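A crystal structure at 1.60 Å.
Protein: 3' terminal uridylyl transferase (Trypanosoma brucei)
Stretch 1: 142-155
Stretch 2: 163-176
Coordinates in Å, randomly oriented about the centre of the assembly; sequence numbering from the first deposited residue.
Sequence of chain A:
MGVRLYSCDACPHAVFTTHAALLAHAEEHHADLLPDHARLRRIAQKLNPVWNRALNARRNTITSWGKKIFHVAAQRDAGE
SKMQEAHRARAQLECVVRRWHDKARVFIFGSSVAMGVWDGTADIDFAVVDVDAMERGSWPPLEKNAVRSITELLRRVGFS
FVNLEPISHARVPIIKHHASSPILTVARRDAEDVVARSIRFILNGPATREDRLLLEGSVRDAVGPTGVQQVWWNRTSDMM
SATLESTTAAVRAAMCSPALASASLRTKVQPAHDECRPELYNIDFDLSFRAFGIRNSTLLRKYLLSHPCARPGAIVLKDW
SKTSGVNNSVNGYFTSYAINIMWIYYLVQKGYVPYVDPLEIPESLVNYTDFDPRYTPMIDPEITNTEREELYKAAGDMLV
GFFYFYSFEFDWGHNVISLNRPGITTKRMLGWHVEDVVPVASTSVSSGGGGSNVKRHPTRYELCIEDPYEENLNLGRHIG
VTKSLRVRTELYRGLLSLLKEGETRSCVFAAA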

# COMPACT_ATOMS: atom_id res chain seq x y z
N LEU A 142 24.16 2.04 1.74
CA LEU A 142 23.79 3.44 1.51
C LEU A 142 22.78 3.54 0.38
O LEU A 142 23.03 3.12 -0.76
N GLU A 143 21.59 4.02 0.73
CA GLU A 143 20.47 3.87 -0.17
C GLU A 143 20.52 4.74 -1.41
O GLU A 143 19.98 4.34 -2.44
N LYS A 144 21.14 5.92 -1.33
CA LYS A 144 21.27 6.73 -2.53
C LYS A 144 22.04 5.95 -3.60
O LYS A 144 21.75 6.02 -4.81
N ASN A 145 23.04 5.19 -3.15
CA ASN A 145 23.86 4.47 -4.12
C ASN A 145 23.15 3.25 -4.64
O ASN A 145 23.27 2.90 -5.82
N ALA A 146 22.38 2.59 -3.77
CA ALA A 146 21.57 1.45 -4.16
C ALA A 146 20.56 1.87 -5.24
O ALA A 146 20.37 1.19 -6.25
N VAL A 147 19.92 3.02 -5.02
CA VAL A 147 18.97 3.53 -6.01
C VAL A 147 19.64 3.75 -7.36
O VAL A 147 19.08 3.33 -8.39
N ARG A 148 20.82 4.36 -7.37
CA ARG A 148 21.53 4.63 -8.64
C ARG A 148 21.98 3.31 -9.28
O ARG A 148 21.83 3.14 -10.48
N SER A 149 22.48 2.38 -8.47
CA SER A 149 22.95 1.09 -9.02
C SER A 149 21.83 0.31 -9.69
O SER A 149 22.00 -0.18 -10.83
N ILE A 150 20.69 0.19 -9.02
CA ILE A 150 19.60 -0.60 -9.59
C ILE A 150 18.94 0.12 -10.77
O ILE A 150 18.52 -0.53 -11.73
N THR A 151 18.86 1.45 -10.70
CA THR A 151 18.37 2.19 -11.87
C THR A 151 19.17 1.85 -13.12
O THR A 151 18.59 1.60 -14.16
N GLU A 152 20.49 1.79 -13.00
CA GLU A 152 21.34 1.52 -14.16
C GLU A 152 21.14 0.10 -14.67
O GLU A 152 21.10 -0.13 -15.87
N LEU A 153 21.01 -0.86 -13.77
CA LEU A 153 20.73 -2.23 -14.20
C LEU A 153 19.40 -2.33 -14.95
O LEU A 153 19.29 -3.04 -15.98
N LEU A 154 18.38 -1.64 -14.45
CA LEU A 154 17.09 -1.63 -15.14
C LEU A 154 17.18 -0.98 -16.53
O LEU A 154 16.64 -1.51 -17.49
N ARG A 155 17.90 0.13 -16.64
CA ARG A 155 18.11 0.79 -17.93
C ARG A 155 18.75 -0.21 -18.91
O ARG A 155 18.37 -0.27 -20.08
N ASN A 163 10.20 6.04 -18.11
CA ASN A 163 9.41 5.27 -17.16
C ASN A 163 10.03 5.18 -15.77
O ASN A 163 9.33 4.91 -14.77
N LEU A 164 11.34 5.36 -15.69
CA LEU A 164 12.04 5.21 -14.41
C LEU A 164 12.30 6.52 -13.72
O LEU A 164 12.88 7.44 -14.31
N GLU A 165 11.91 6.61 -12.46
CA GLU A 165 12.20 7.81 -11.67
C GLU A 165 13.02 7.42 -10.44
O GLU A 165 12.46 7.00 -9.44
N PRO A 166 14.35 7.56 -10.52
CA PRO A 166 15.18 7.36 -9.32
C PRO A 166 14.95 8.51 -8.36
O PRO A 166 15.01 9.67 -8.78
N ILE A 167 14.64 8.22 -7.11
CA ILE A 167 14.52 9.26 -6.10
C ILE A 167 15.56 9.02 -5.03
O ILE A 167 15.26 8.49 -3.97
N SER A 168 16.79 9.39 -5.32
CA SER A 168 17.92 8.97 -4.47
C SER A 168 18.00 9.79 -3.18
O SER A 168 18.65 9.36 -2.21
N HIS A 169 17.31 10.93 -3.17
CA HIS A 169 17.46 11.90 -2.07
C HIS A 169 16.21 12.15 -1.21
O HIS A 169 16.23 13.02 -0.34
N ALA A 170 15.15 11.39 -1.42
CA ALA A 170 14.01 11.42 -0.51
C ALA A 170 14.44 10.94 0.88
O ALA A 170 15.54 10.41 1.04
N ARG A 171 13.57 11.11 1.87
CA ARG A 171 13.89 10.67 3.23
C ARG A 171 14.12 9.17 3.22
O ARG A 171 14.99 8.64 3.92
N VAL A 172 13.32 8.48 2.41
CA VAL A 172 13.53 7.07 2.12
C VAL A 172 13.80 7.00 0.62
O VAL A 172 12.87 7.14 -0.18
N PRO A 173 15.08 6.84 0.22
CA PRO A 173 15.32 6.79 -1.23
C PRO A 173 14.67 5.57 -1.86
O PRO A 173 14.69 4.47 -1.29
N ILE A 174 14.08 5.77 -3.03
CA ILE A 174 13.36 4.70 -3.72
C ILE A 174 13.54 4.86 -5.22
O ILE A 174 14.07 5.87 -5.69
N ILE A 175 13.14 3.83 -5.96
CA ILE A 175 12.98 3.93 -7.40
C ILE A 175 11.50 3.80 -7.70
O ILE A 175 10.86 2.86 -7.26
N LYS A 176 10.94 4.75 -8.43
CA LYS A 176 9.54 4.64 -8.86
C LYS A 176 9.52 4.27 -10.32
O LYS A 176 10.23 4.87 -11.14

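Helix 143-155 packs across a two-stranded hairpin, its axis 8.3 Å from strand 164-167 at 163° and 8.2 Å from strand 174-176 at 34°; side chains fill this gap. The CA-to-CB bond of Glu143 points toward the hairpin, and CB lies 3.7 Å from Pro173 CG; the side chain is chi1 m, chi2 t. Its carboxylate is bridged to the backbone by a water that donates to both Glu143 OE2 and Pro173 O, each at 2.8 Å. Lys144 leaves sideways, but its t, t, t, p chain runs past Ser168 (CG to CB, 3.7 Å) so that NZ donates to His169 NE2 at 3.0 Å, the one direct hydrogen bond between the stretches. Val147 (chi1 t) points toward the hairpin and has more of its surface covered by the other stretch than any other helix residue: CG1 lies 3.8 Å from Pro166 CB and 3.9 Å from Ile175 CG1, while CG2 lies 3.8 Å from Pro173 CB, so CG1 lies against both strands, while CG2 meets Pro173 in the loop before the second strand. Ile150 (m, t) contributes CG2, 3.7 Å from Ile175 CD1. In Thr151, chi1 m lets OG1 donate to Val147 O at 2.7 Å; the satisfied hydroxyl can then sit among carbons, with OG1 3.4 Å from Ile175 CD1 and 3.7 Å from Pro166 CB. Leu154 (m, t) points toward the hairpin and ends the apolar row, its CB 3.8 Å from CD1 of the inward-pointing Leu164 (m, t).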

# COMPACT_ATOMS: atom_id res chain seq x y z
CB LEU A 142 25.02 4.27 1.24
CG LEU A 142 25.75 4.62 2.56
CD1 LEU A 142 26.99 5.36 2.29
CD2 LEU A 142 24.87 5.46 3.49
CB GLU A 143 19.14 4.07 0.58
CG GLU A 143 18.81 2.93 1.53
CD GLU A 143 17.81 3.38 2.58
OE1 GLU A 143 18.21 4.19 3.46
OE2 GLU A 143 16.66 2.93 2.52
CB LYS A 144 21.98 8.05 -2.20
CG LYS A 144 22.42 8.85 -3.41
CD LYS A 144 23.18 10.12 -3.03
CE LYS A 144 23.92 10.70 -4.24
NZ LYS A 144 23.04 10.86 -5.44
CB ASN A 145 25.23 4.11 -3.52
CG ASN A 145 26.00 5.33 -3.14
OD1 ASN A 145 25.98 6.31 -3.87
ND2 ASN A 145 26.65 5.28 -1.99
CB ALA A 146 20.85 0.87 -2.94
CB VAL A 147 18.34 4.87 -5.54
CG1 VAL A 147 17.73 5.65 -6.74
CG2 VAL A 147 17.30 4.61 -4.46
CB ARG A 148 22.69 5.61 -8.44
CG ARG A 148 22.17 6.95 -7.87
CD ARG A 148 23.22 7.82 -7.22
NE ARG A 148 24.31 8.13 -8.14
CZ ARG A 148 25.58 7.80 -7.90
NH1 ARG A 148 25.90 7.17 -6.77
NH2 ARG A 148 26.52 8.11 -8.79
CB SER A 149 23.56 0.22 -7.91
OG SER A 149 24.76 0.82 -7.44
CB ILE A 150 18.63 -1.03 -8.50
CG1 ILE A 150 19.38 -2.01 -7.57
CG2 ILE A 150 17.41 -1.70 -9.10
CD1 ILE A 150 18.65 -2.25 -6.30
CB THR A 151 18.37 3.68 -11.61
OG1 THR A 151 17.47 3.91 -10.52
CG2 THR A 151 17.83 4.44 -12.84
CB GLU A 152 22.81 1.74 -13.81
CG GLU A 152 23.77 1.38 -14.92
CD GLU A 152 23.72 2.35 -16.08
OE1 GLU A 152 23.01 3.38 -16.00
OE2 GLU A 152 24.40 2.07 -17.11
CB LEU A 153 20.74 -3.21 -13.01
CG LEU A 153 22.09 -3.44 -12.35
CD1 LEU A 153 21.96 -4.36 -11.13
CD2 LEU A 153 23.12 -4.00 -13.35
CB LEU A 154 16.04 -0.95 -14.27
CG LEU A 154 15.67 -1.71 -13.01
CD1 LEU A 154 14.95 -0.77 -12.06
CD2 LEU A 154 14.80 -2.96 -13.34
CB ARG A 155 19.02 2.02 -17.75
CG ARG A 155 19.23 2.88 -18.98
CD ARG A 155 20.33 3.91 -18.73
NE ARG A 155 21.39 3.84 -19.75
CZ ARG A 155 22.42 3.00 -19.72
NH1 ARG A 155 22.54 2.14 -18.72
NH2 ARG A 155 23.32 3.01 -20.69
CB ASN A 163 9.18 3.84 -17.69
CG ASN A 163 8.42 3.84 -18.98
OD1 ASN A 163 9.01 3.75 -20.08
ND2 ASN A 163 7.10 3.93 -18.89
CB LEU A 164 13.40 4.54 -14.61
CG LEU A 164 13.43 3.05 -14.86
CD1 LEU A 164 14.89 2.61 -15.04
CD2 LEU A 164 12.80 2.32 -13.71
CB GLU A 165 10.90 8.52 -11.23
CG GLU A 165 11.13 9.76 -10.35
CD GLU A 165 9.86 10.42 -9.80
OE1 GLU A 165 10.01 11.41 -9.01
OE2 GLU A 165 8.74 9.98 -10.14
CB PRO A 166 16.61 7.42 -9.87
CG PRO A 166 16.49 8.22 -11.17
CD PRO A 166 15.14 7.87 -11.72
CB ILE A 167 13.10 9.24 -5.49
CG1 ILE A 167 12.07 9.22 -6.61
CG2 ILE A 167 12.87 10.47 -4.61
CD1 ILE A 167 10.67 9.14 -6.12
CB SER A 168 19.23 9.07 -5.25
OG SER A 168 19.37 10.37 -5.80
CB HIS A 169 18.01 13.22 -2.62
CG HIS A 169 19.45 13.14 -3.02
ND1 HIS A 169 20.49 13.31 -2.13
CD2 HIS A 169 20.03 12.88 -4.22
CE1 HIS A 169 21.64 13.18 -2.76
NE2 HIS A 169 21.40 12.92 -4.03
CB ALA A 170 12.91 10.55 -1.04
CB ARG A 171 12.75 11.03 4.18
CG ARG A 171 13.19 11.42 5.59
CD ARG A 171 11.98 11.58 6.50
NE ARG A 171 11.02 10.49 6.34
CZ ARG A 171 11.10 9.32 6.97
NH1 ARG A 171 12.10 9.08 7.81
NH2 ARG A 171 10.18 8.38 6.76
CB VAL A 172 12.28 6.24 2.46
CG1 VAL A 172 12.56 4.77 2.26
CG2 VAL A 172 11.85 6.48 3.91
CB PRO A 173 16.84 6.65 -1.32
CG PRO A 173 17.34 7.25 -0.02
CD PRO A 173 16.34 6.78 0.98
CB ILE A 174 11.85 4.69 -3.40
CG1 ILE A 174 11.22 6.04 -3.79
CG2 ILE A 174 11.60 4.42 -1.93
CD1 ILE A 174 9.67 5.97 -3.81
CB ILE A 175 13.71 2.77 -8.14
CG1 ILE A 175 15.23 2.87 -7.92
CG2 ILE A 175 13.40 2.86 -9.66
CD1 ILE A 175 15.99 1.64 -8.43
CB LYS A 176 8.82 5.99 -8.70
CG LYS A 176 8.44 6.29 -7.22
CD LYS A 176 7.61 7.58 -7.13
CE LYS A 176 6.20 7.34 -7.58
NZ LYS A 176 5.46 6.62 -6.47
O HOH W 1 14.66 2.48 0.67